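Local structure of 2-oxoadipate dioxygenase/decarboxylase, chloroplastic/amyloplastic (Oryza sativa, 6W1K) at residues D68-K73 and K149-A154; R145-G150 and L163-P168; P168-F173 and D255-S260. The protein catalyses the iron(II)-dependent decarboxylation and hydroxylation of 2-oxoadipate to (R)-2-hydroxyglutarate, a step of lysine catabolism in plants. All blocks are in the same frame, centred on the assembly; numbering follows the deposited sequence.

Contact 1. Residues D68-K73 and K149-A154; sequences DGYGIK and KGNKHA
A CH-pi contact between Y70 and N151 joins the turn that leads into helix 72-81 to the short 3-10 segment lying between helices 134-147 and 154-160. CB of N151 sits over the middle of the Y70 ring, 3.3 Å from its centroid and only 7° off the ring normal, so the methylene lies squarely over the ring centre. N151 CG stands between the backbone N and the carbonyl carbon (chi1 53°), which sets it near the hydroxyl end of the ring, 3.6 Å from Y70 CE1, and the two side chains cross at about a right angle. A tyrosine suits this place because it offers both a flat face to receive a methylene and a hydroxyl that reaches beyond it. That hydroxyl lies near the start of the 3-10 turn, with Y70 OH 3.3 Å from G150 N at an angle too poor for a hydrogen bond. Its hydrogen-bond partners come just before the turn, S147 OG and G148 O, and satisfy the polar tip of a buried residue. The turn itself is closed by K152 N to K149 O and H153 N to G150 O, each 2.9 Å. G69 O also touches N151 CB, at 3.7 Å. Glycine fits position 69, since its phi of 75° is one that glycine adopts most easily. D68 turns its carboxylate elsewhere: OD1 makes a salt bridge with R145 and a hydrogen bond with Q141, tying the turn to helix 134-147. Farther along the chain, at the start of helix 72-81, I72 N donates to E126 OE1 of strand 121-127, and A154, the first residue of helix 154-160, rests on S74 and L75 of helix 72-81.

Contact 2. Residues R145-G150 and L163-P168; sequences RTSGKG and LTWEKP
T146, in the last turn of helix 134-147, meets E166 of the loop 163-168 with both branches of its side chain. Its CB lies 3.9 Å from E166 N. From there OG1, held between the backbone N and the carbonyl carbon (chi1 76°), accepts the hydrogen of E166 N at 2.8 Å and 168°, a nearly straight bond. The same hydroxyl also bonds to Y143 O one turn back, so a threonine here can serve helix and loop at once. The other branch, CG2, rests 3.7 Å from E166 CD, the methyl lying against an extended glutamate chain that crosses it at about a right angle. Next along the helix, S147 OG and T164 OG1 share a hydrogen bond of 2.7 Å in which either could donate. A water donates to S147 O and T164 O, linking the two backbones. G148, the first residue past the helix, has the positive phi that suits glycine. G150 presents a bare CA 4.1 Å from T164 CG2; a CB there would run into T164 CB, so the close approach depends on glycine. W165 touches T146 OG1 through its CB, but its indole leads away from the helix end: NE1 bonds to L187 O of helix 181-189, and the ring meets F65 of strand 57-65. P168, at the loop's far end, packs on helices 134-147 and 181-189.

Contact 3. Residues P168-F173 and D255-S260; sequences PIYSDF and DGITES
Y170 opens helix 170-179 and lays its ring against E259, so the first turn of the helix packs on the beginning of strand 258-271, a strand of the protein's mixed beta sheet. Y170 CG stands anti to the backbone N (chi1 -176°), on a CB that points toward the strand segment. E259 CG sits over one face of the ring, offset toward the rim, 3.9 Å from the centroid in a CH-pi contact. The glutamate chain bends at chi2, and its carboxylate plane is 23° from that of the ring; CB and CG meet the ring, while CD and OE1 lie near Y170 OH. I257 crosses the tyrosine at about a right angle, its CG2 3.9 Å from Y170 CD2. At the helix start, where backbone amides lack partners within the helix, D255 supplies a carboxylate: OD1 accepts Y170 N at 3.1 Å on its syn side, 30° out of plane, and OD2 adds a weak second bond. G256 must be glycine-like in shape, since a CB would be jammed against D255 O. F253 meets the rings of Y170 and F173. Within the strand, S260 N donates to E259 OE1 at 3.2 Å, approaching from above the carboxylate plane.

How the contacts relate
Contacts 1 and 2 overlap in the chain, sharing K149 and G150, and contact 3 follows in series. The centres of contacts 1 and 2 are 11 Å apart, and Y70 ties them together: its OH lies 2.6 Å from S147 OG and 2.8 Å from G148 O, while its CD2 packs 4.0 Å from W165 CZ3. P168 ends contact 2 and begins contact 3, with 16 Å between centres. Contacts 1 and 3 do not touch, their nearest atoms being about 13 Å apart. None forms the metal site, but the side chains of W165, F173 and Y70 lie about 9, 10 and 11 Å from that of R63, which binds 2-oxoadipate; W165's is about 14 Å from the bound substrate.

Contact 1. Residues D68-K73 and K149-A154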
loop_
_atom_site.group_PDB
_atom_site.type_symbol
_atom_site.label_atom_id
_atom_site.label_comp_id
_atom_site.label_asym_id
_atom_site.label_seq_id
_atom_site.Cartn_x
_atom_site.Cartn_y
_atom_site.Cartn_z
ATOM N N ASP A 68 19.462 9.728 1.132
ATOM C CA ASP A 68 19.573 10.838 2.097
ATOM C C ASP A 68 18.496 10.775 3.171
ATOM O O ASP A 68 17.969 11.793 3.618
ATOM C CB ASP A 68 19.525 12.194 1.388
ATOM C CG ASP A 68 20.701 12.414 0.431
ATOM O OD1 ASP A 68 20.564 13.272 -0.475
ATOM O OD2 ASP A 68 21.751 11.734 0.576
ATOM N N GLY A 69 18.191 9.565 3.617
ATOM C CA GLY A 69 17.212 9.380 4.662
ATOM C C GLY A 69 15.760 9.546 4.257
ATOM O O GLY A 69 14.901 9.559 5.136
ATOM N N TYR A 70 15.456 9.703 2.974
ATOM C CA TYR A 70 14.073 9.861 2.508
ATOM C C TYR A 70 13.365 8.526 2.282
ATOM O O TYR A 70 12.201 8.510 1.849
ATOM C CB TYR A 70 14.060 10.730 1.232
ATOM C CG TYR A 70 13.979 12.210 1.586
ATOM C CD1 TYR A 70 15.105 12.914 2.007
ATOM C CD2 TYR A 70 12.750 12.882 1.600
ATOM C CE1 TYR A 70 15.012 14.239 2.410
ATOM C CE2 TYR A 70 12.652 14.210 2.009
ATOM C CZ TYR A 70 13.771 14.868 2.423
ATOM O OH TYR A 70 13.644 16.180 2.810
ATOM N N GLY A 71 14.023 7.414 2.582
ATOM C CA GLY A 71 13.537 6.083 2.239
ATOM C C GLY A 71 12.633 5.466 3.285
ATOM O O GLY A 71 11.899 6.150 3.998
ATOM N N ILE A 72 12.671 4.138 3.345
ATOM C CA ILE A 72 11.769 3.392 4.215
ATOM C C ILE A 72 11.810 3.945 5.639
ATOM O O ILE A 72 10.772 4.113 6.282
ATOM C CB ILE A 72 12.119 1.905 4.179
ATOM C CG1 ILE A 72 11.830 1.318 2.801
ATOM C CG2 ILE A 72 11.327 1.144 5.225
ATOM C CD1 ILE A 72 12.497 -0.000 2.568
ATOM N N LYS A 73 13.005 4.265 6.140
ATOM C CA LYS A 73 13.125 4.654 7.535
ATOM C C LYS A 73 12.361 5.939 7.852
ATOM O O LYS A 73 11.972 6.146 9.013
ATOM C CB LYS A 73 14.596 4.806 7.887
ATOM C CG LYS A 73 15.290 5.898 7.110
ATOM C CD LYS A 73 16.661 6.224 7.703
ATOM C CE LYS A 73 17.752 5.391 7.092
ATOM N NZ LYS A 73 19.062 6.113 7.090
ATOM N N LYS A 149 14.794 19.108 5.756
ATOM C CA LYS A 149 14.525 18.043 6.712
ATOM C C LYS A 149 13.085 17.558 6.655
ATOM O O LYS A 149 12.584 16.981 7.634
ATOM C CB LYS A 149 14.906 18.525 8.113
ATOM C CG LYS A 149 16.430 18.647 8.257
ATOM C CD LYS A 149 16.844 18.806 9.714
ATOM C CE LYS A 149 18.356 19.003 9.870
ATOM N NZ LYS A 149 19.089 17.733 9.576
ATOM N N GLY A 150 12.421 17.722 5.509
ATOM C CA GLY A 150 11.084 17.171 5.338
ATOM C C GLY A 150 11.000 15.680 5.611
ATOM O O GLY A 150 9.950 15.180 6.037
ATOM N N ASN A 151 12.099 14.951 5.397
ATOM C CA ASN A 151 12.100 13.518 5.637
ATOM C C ASN A 151 11.862 13.190 7.106
ATOM O O ASN A 151 11.450 12.075 7.420
ATOM C CB ASN A 151 13.432 12.904 5.252
ATOM C CG ASN A 151 14.601 13.610 5.931
ATOM O OD1 ASN A 151 14.797 14.814 5.758
ATOM N ND2 ASN A 151 15.335 12.883 6.754
ATOM N N LYS A 152 12.164 14.118 8.006
ATOM C CA LYS A 152 11.898 13.892 9.422
ATOM C C LYS A 152 10.423 14.058 9.779
ATOM O O LYS A 152 10.054 13.846 10.948
ATOM C CB LYS A 152 12.755 14.832 10.292
ATOM C CG LYS A 152 14.248 14.617 10.101
ATOM C CD LYS A 152 15.069 15.601 10.915
ATOM C CE LYS A 152 15.237 15.160 12.383
ATOM N NZ LYS A 152 16.115 16.136 13.113
ATOM N N HIS A 153 9.568 14.378 8.813
ATOM C CA HIS A 153 8.147 14.638 9.081
ATOM C C HIS A 153 7.310 14.048 7.986
ATOM O O HIS A 153 6.328 14.643 7.529
ATOM C CB HIS A 153 7.908 16.140 9.274
ATOM C CG HIS A 153 8.727 16.679 10.395
ATOM N ND1 HIS A 153 8.409 16.446 11.713
ATOM C CD2 HIS A 153 9.939 17.275 10.402
ATOM C CE1 HIS A 153 9.361 16.936 12.489
ATOM N NE2 HIS A 153 10.291 17.466 11.712
ATOM N N ALA A 154 7.671 12.829 7.580
ATOM C CA ALA A 154 6.983 12.182 6.468
ATOM C C ALA A 154 5.526 11.908 6.793
ATOM O O ALA A 154 4.672 11.951 5.905
ATOM C CB ALA A 154 7.693 10.870 6.094
#

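Contact 2. Residues R145-G150 and L163-P168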
loop_
_atom_site.group_PDB
_atom_site.type_symbol
_atom_site.label_atom_id
_atom_site.label_comp_id
_atom_site.label_asym_id
_atom_site.label_seq_id
_atom_site.Cartn_x
_atom_site.Cartn_y
_atom_site.Cartn_z
ATOM N N ARG A 145 17.160 18.090 -2.125
ATOM C CA ARG A 145 17.757 19.292 -1.544
ATOM C C ARG A 145 16.694 20.352 -1.233
ATOM O O ARG A 145 16.746 20.992 -0.178
ATOM C CB ARG A 145 18.842 19.865 -2.456
ATOM C CG ARG A 145 20.136 19.022 -2.447
ATOM C CD ARG A 145 20.739 18.829 -1.018
ATOM N NE ARG A 145 20.553 17.468 -0.483
ATOM C CZ ARG A 145 20.212 17.183 0.777
ATOM N NH1 ARG A 145 20.021 18.162 1.665
ATOM N NH2 ARG A 145 20.062 15.913 1.156
ATOM N N THR A 146 15.684 20.503 -2.098
ATOM C CA THR A 146 14.663 21.514 -1.856
ATOM C C THR A 146 13.797 21.203 -0.639
ATOM O O THR A 146 13.125 22.112 -0.125
ATOM C CB THR A 146 13.729 21.728 -3.071
ATOM O OG1 THR A 146 12.767 20.676 -3.212
ATOM C CG2 THR A 146 14.508 21.874 -4.373
ATOM N N SER A 147 13.801 19.952 -0.186
ATOM C CA SER A 147 12.943 19.439 0.890
ATOM C C SER A 147 13.540 19.631 2.264
ATOM O O SER A 147 12.818 19.526 3.259
ATOM C CB SER A 147 12.683 17.947 0.642
ATOM O OG SER A 147 11.728 17.408 1.549
ATOM N N GLY A 148 14.834 19.908 2.348
ATOM C CA GLY A 148 15.469 20.078 3.653
ATOM C C GLY A 148 15.274 18.857 4.542
ATOM O O GLY A 148 15.513 17.712 4.147
ATOM N N LYS A 149 14.794 19.108 5.756
ATOM C CA LYS A 149 14.525 18.043 6.712
ATOM C C LYS A 149 13.085 17.558 6.655
ATOM O O LYS A 149 12.584 16.981 7.634
ATOM C CB LYS A 149 14.906 18.525 8.113
ATOM C CG LYS A 149 16.430 18.647 8.257
ATOM C CD LYS A 149 16.844 18.806 9.714
ATOM C CE LYS A 149 18.356 19.003 9.870
ATOM N NZ LYS A 149 19.089 17.733 9.576
ATOM N N GLY A 150 12.421 17.722 5.509
ATOM C CA GLY A 150 11.084 17.171 5.338
ATOM C C GLY A 150 11.000 15.680 5.611
ATOM O O GLY A 150 9.950 15.180 6.037
ATOM N N LEU A 163 3.607 17.469 -0.742
ATOM C CA LEU A 163 4.987 17.105 -1.073
ATOM C C LEU A 163 5.937 17.941 -0.198
ATOM O O LEU A 163 5.648 19.103 0.095
ATOM C CB LEU A 163 5.270 17.383 -2.566
ATOM C CG LEU A 163 4.328 16.685 -3.561
ATOM C CD1 LEU A 163 4.593 17.120 -5.012
ATOM C CD2 LEU A 163 4.449 15.182 -3.420
ATOM N N THR A 164 7.048 17.346 0.247
ATOM C CA THR A 164 8.019 18.090 1.055
ATOM C C THR A 164 9.051 18.828 0.196
ATOM O O THR A 164 9.585 19.862 0.615
ATOM C CB THR A 164 8.746 17.152 2.023
ATOM O OG1 THR A 164 9.414 16.115 1.289
ATOM C CG2 THR A 164 7.750 16.546 3.013
ATOM N N TRP A 165 9.307 18.324 -0.994
ATOM C CA TRP A 165 10.108 19.021 -1.990
ATOM C C TRP A 165 9.278 20.008 -2.807
ATOM O O TRP A 165 8.048 20.002 -2.791
ATOM C CB TRP A 165 10.768 18.025 -2.912
ATOM C CG TRP A 165 9.918 16.897 -3.383
ATOM C CD1 TRP A 165 8.999 16.919 -4.382
ATOM C CD2 TRP A 165 9.918 15.563 -2.853
ATOM N NE1 TRP A 165 8.449 15.657 -4.535
ATOM C CE2 TRP A 165 8.982 14.820 -3.586
ATOM C CE3 TRP A 165 10.635 14.925 -1.846
ATOM C CZ2 TRP A 165 8.747 13.455 -3.339
ATOM C CZ3 TRP A 165 10.388 13.560 -1.591
ATOM C CH2 TRP A 165 9.469 12.857 -2.331
ATOM N N GLU A 166 9.971 20.852 -3.565
ATOM C CA GLU A 166 9.256 21.821 -4.375
ATOM C C GLU A 166 8.453 21.096 -5.447
ATOM O O GLU A 166 8.767 19.972 -5.827
ATOM C CB GLU A 166 10.217 22.816 -5.027
ATOM C CG GLU A 166 11.141 22.210 -6.085
ATOM C CD GLU A 166 12.059 23.269 -6.716
ATOM O OE1 GLU A 166 12.065 24.421 -6.223
ATOM O OE2 GLU A 166 12.779 22.951 -7.694
ATOM N N LYS A 167 7.419 21.767 -5.941
ATOM C CA LYS A 167 6.592 21.202 -7.001
ATOM C C LYS A 167 7.477 20.905 -8.204
ATOM O O LYS A 167 8.294 21.744 -8.575
ATOM C CB LYS A 167 5.500 22.188 -7.411
ATOM C CG LYS A 167 4.225 21.557 -7.942
ATOM C CD LYS A 167 3.130 22.613 -8.205
ATOM C CE LYS A 167 1.766 22.154 -7.646
ATOM N NZ LYS A 167 0.595 22.448 -8.567
ATOM N N PRO A 168 7.345 19.743 -8.826
ATOM C CA PRO A 168 8.248 19.394 -9.937
ATOM C C PRO A 168 7.909 20.129 -11.219
ATOM O O PRO A 168 6.770 20.554 -11.438
ATOM C CB PRO A 168 8.023 17.892 -10.121
ATOM C CG PRO A 168 7.065 17.476 -9.067
ATOM C CD PRO A 168 6.432 18.652 -8.456
HETATM O O HOH W 1 10.103 19.921 3.391
#

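Contact 3. Residues P168-F173 and D255-S260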
loop_
_atom_site.group_PDB
_atom_site.type_symbol
_atom_site.label_atom_id
_atom_site.label_comp_id
_atom_site.label_asym_id
_atom_site.label_seq_id
_atom_site.Cartn_x
_atom_site.Cartn_y
_atom_site.Cartn_z
ATOM N N PRO A 168 7.345 19.743 -8.826
ATOM C CA PRO A 168 8.248 19.394 -9.937
ATOM C C PRO A 168 7.909 20.129 -11.219
ATOM O O PRO A 168 6.770 20.554 -11.438
ATOM C CB PRO A 168 8.023 17.892 -10.121
ATOM C CG PRO A 168 7.065 17.476 -9.067
ATOM C CD PRO A 168 6.432 18.652 -8.456
ATOM N N ILE A 169 8.946 20.315 -12.069
ATOM C CA ILE A 169 8.742 20.788 -13.431
ATOM C C ILE A 169 8.506 19.570 -14.308
ATOM O O ILE A 169 9.022 18.476 -14.053
ATOM C CB ILE A 169 9.917 21.642 -13.961
ATOM C CG1 ILE A 169 11.171 20.784 -14.078
ATOM C CG2 ILE A 169 10.164 22.820 -13.021
ATOM C CD1 ILE A 169 12.384 21.532 -14.502
ATOM N N TYR A 170 7.732 19.779 -15.371
ATOM C CA TYR A 170 7.285 18.662 -16.194
ATOM C C TYR A 170 8.471 17.939 -16.826
ATOM O O TYR A 170 8.478 16.709 -16.912
ATOM C CB TYR A 170 6.325 19.169 -17.290
ATOM C CG TYR A 170 5.741 18.028 -18.119
ATOM C CD1 TYR A 170 5.178 16.943 -17.493
ATOM C CD2 TYR A 170 5.768 18.036 -19.515
ATOM C CE1 TYR A 170 4.661 15.867 -18.223
ATOM C CE2 TYR A 170 5.235 16.968 -20.252
ATOM C CZ TYR A 170 4.692 15.885 -19.597
ATOM O OH TYR A 170 4.163 14.825 -20.314
ATOM N N SER A 171 9.466 18.694 -17.299
ATOM C CA SER A 171 10.623 18.083 -17.941
ATOM C C SER A 171 11.267 17.049 -17.025
ATOM O O SER A 171 11.716 15.993 -17.482
ATOM C CB SER A 171 11.649 19.146 -18.318
ATOM O OG SER A 171 12.060 19.887 -17.186
ATOM N N ASP A 172 11.315 17.326 -15.729
ATOM C CA ASP A 172 11.945 16.371 -14.824
ATOM C C ASP A 172 11.084 15.120 -14.675
ATOM O O ASP A 172 11.604 13.997 -14.616
ATOM C CB ASP A 172 12.190 17.008 -13.462
ATOM C CG ASP A 172 13.355 18.022 -13.453
ATOM O OD1 ASP A 172 14.186 18.007 -14.384
ATOM O OD2 ASP A 172 13.436 18.812 -12.475
ATOM N N PHE A 173 9.769 15.310 -14.549
ATOM C CA PHE A 173 8.833 14.190 -14.528
ATOM C C PHE A 173 8.987 13.348 -15.791
ATOM O O PHE A 173 9.017 12.117 -15.727
ATOM C CB PHE A 173 7.413 14.739 -14.389
ATOM C CG PHE A 173 6.329 13.687 -14.381
ATOM C CD1 PHE A 173 5.596 13.428 -15.510
ATOM C CD2 PHE A 173 6.024 12.999 -13.225
ATOM C CE1 PHE A 173 4.574 12.468 -15.491
ATOM C CE2 PHE A 173 5.006 12.070 -13.197
ATOM C CZ PHE A 173 4.290 11.792 -14.332
ATOM N N ASP A 255 6.487 24.625 -13.971
ATOM C CA ASP A 255 6.748 25.461 -15.140
ATOM C C ASP A 255 5.469 25.830 -15.886
ATOM O O ASP A 255 5.547 26.294 -17.024
ATOM C CB ASP A 255 7.741 24.771 -16.097
ATOM C CG ASP A 255 7.469 23.268 -16.306
ATOM O OD1 ASP A 255 6.542 22.666 -15.715
ATOM O OD2 ASP A 255 8.235 22.665 -17.080
ATOM N N GLY A 256 4.294 25.594 -15.278
ATOM C CA GLY A 256 3.025 25.998 -15.845
ATOM C C GLY A 256 2.315 24.941 -16.671
ATOM O O GLY A 256 1.131 25.120 -17.005
ATOM N N ILE A 257 2.983 23.836 -16.971
ATOM C CA ILE A 257 2.448 22.810 -17.860
ATOM C C ILE A 257 1.493 21.911 -17.090
ATOM O O ILE A 257 1.819 21.411 -16.001
ATOM C CB ILE A 257 3.597 22.007 -18.489
ATOM C CG1 ILE A 257 4.422 22.921 -19.395
ATOM C CG2 ILE A 257 3.066 20.784 -19.255
ATOM C CD1 ILE A 257 5.720 22.302 -19.828
ATOM N N THR A 258 0.305 21.698 -17.649
ATOM C CA THR A 258 -0.685 20.808 -17.044
ATOM C C THR A 258 -0.685 19.492 -17.812
ATOM O O THR A 258 -0.899 19.484 -19.028
ATOM C CB THR A 258 -2.084 21.430 -17.074
ATOM O OG1 THR A 258 -2.095 22.626 -16.288
ATOM C CG2 THR A 258 -3.108 20.463 -16.521
ATOM N N GLU A 259 -0.453 18.393 -17.101
ATOM C CA GLU A 259 -0.354 17.089 -17.744
ATOM C C GLU A 259 -0.883 16.025 -16.800
ATOM O O GLU A 259 -1.010 16.245 -15.594
ATOM C CB GLU A 259 1.091 16.770 -18.149
ATOM C CG GLU A 259 1.363 17.126 -19.601
ATOM C CD GLU A 259 0.606 16.186 -20.550
ATOM O OE1 GLU A 259 0.295 15.024 -20.154
ATOM O OE2 GLU A 259 0.286 16.628 -21.664
ATOM N N SER A 260 -1.174 14.854 -17.367
ATOM C CA SER A 260 -1.771 13.764 -16.594
ATOM C C SER A 260 -0.720 13.075 -15.731
ATOM O O SER A 260 0.402 12.839 -16.178
ATOM C CB SER A 260 -2.425 12.755 -17.543
ATOM O OG SER A 260 -3.096 11.740 -16.821
HETATM O O HOH W 2 9.318 21.387 -18.895
#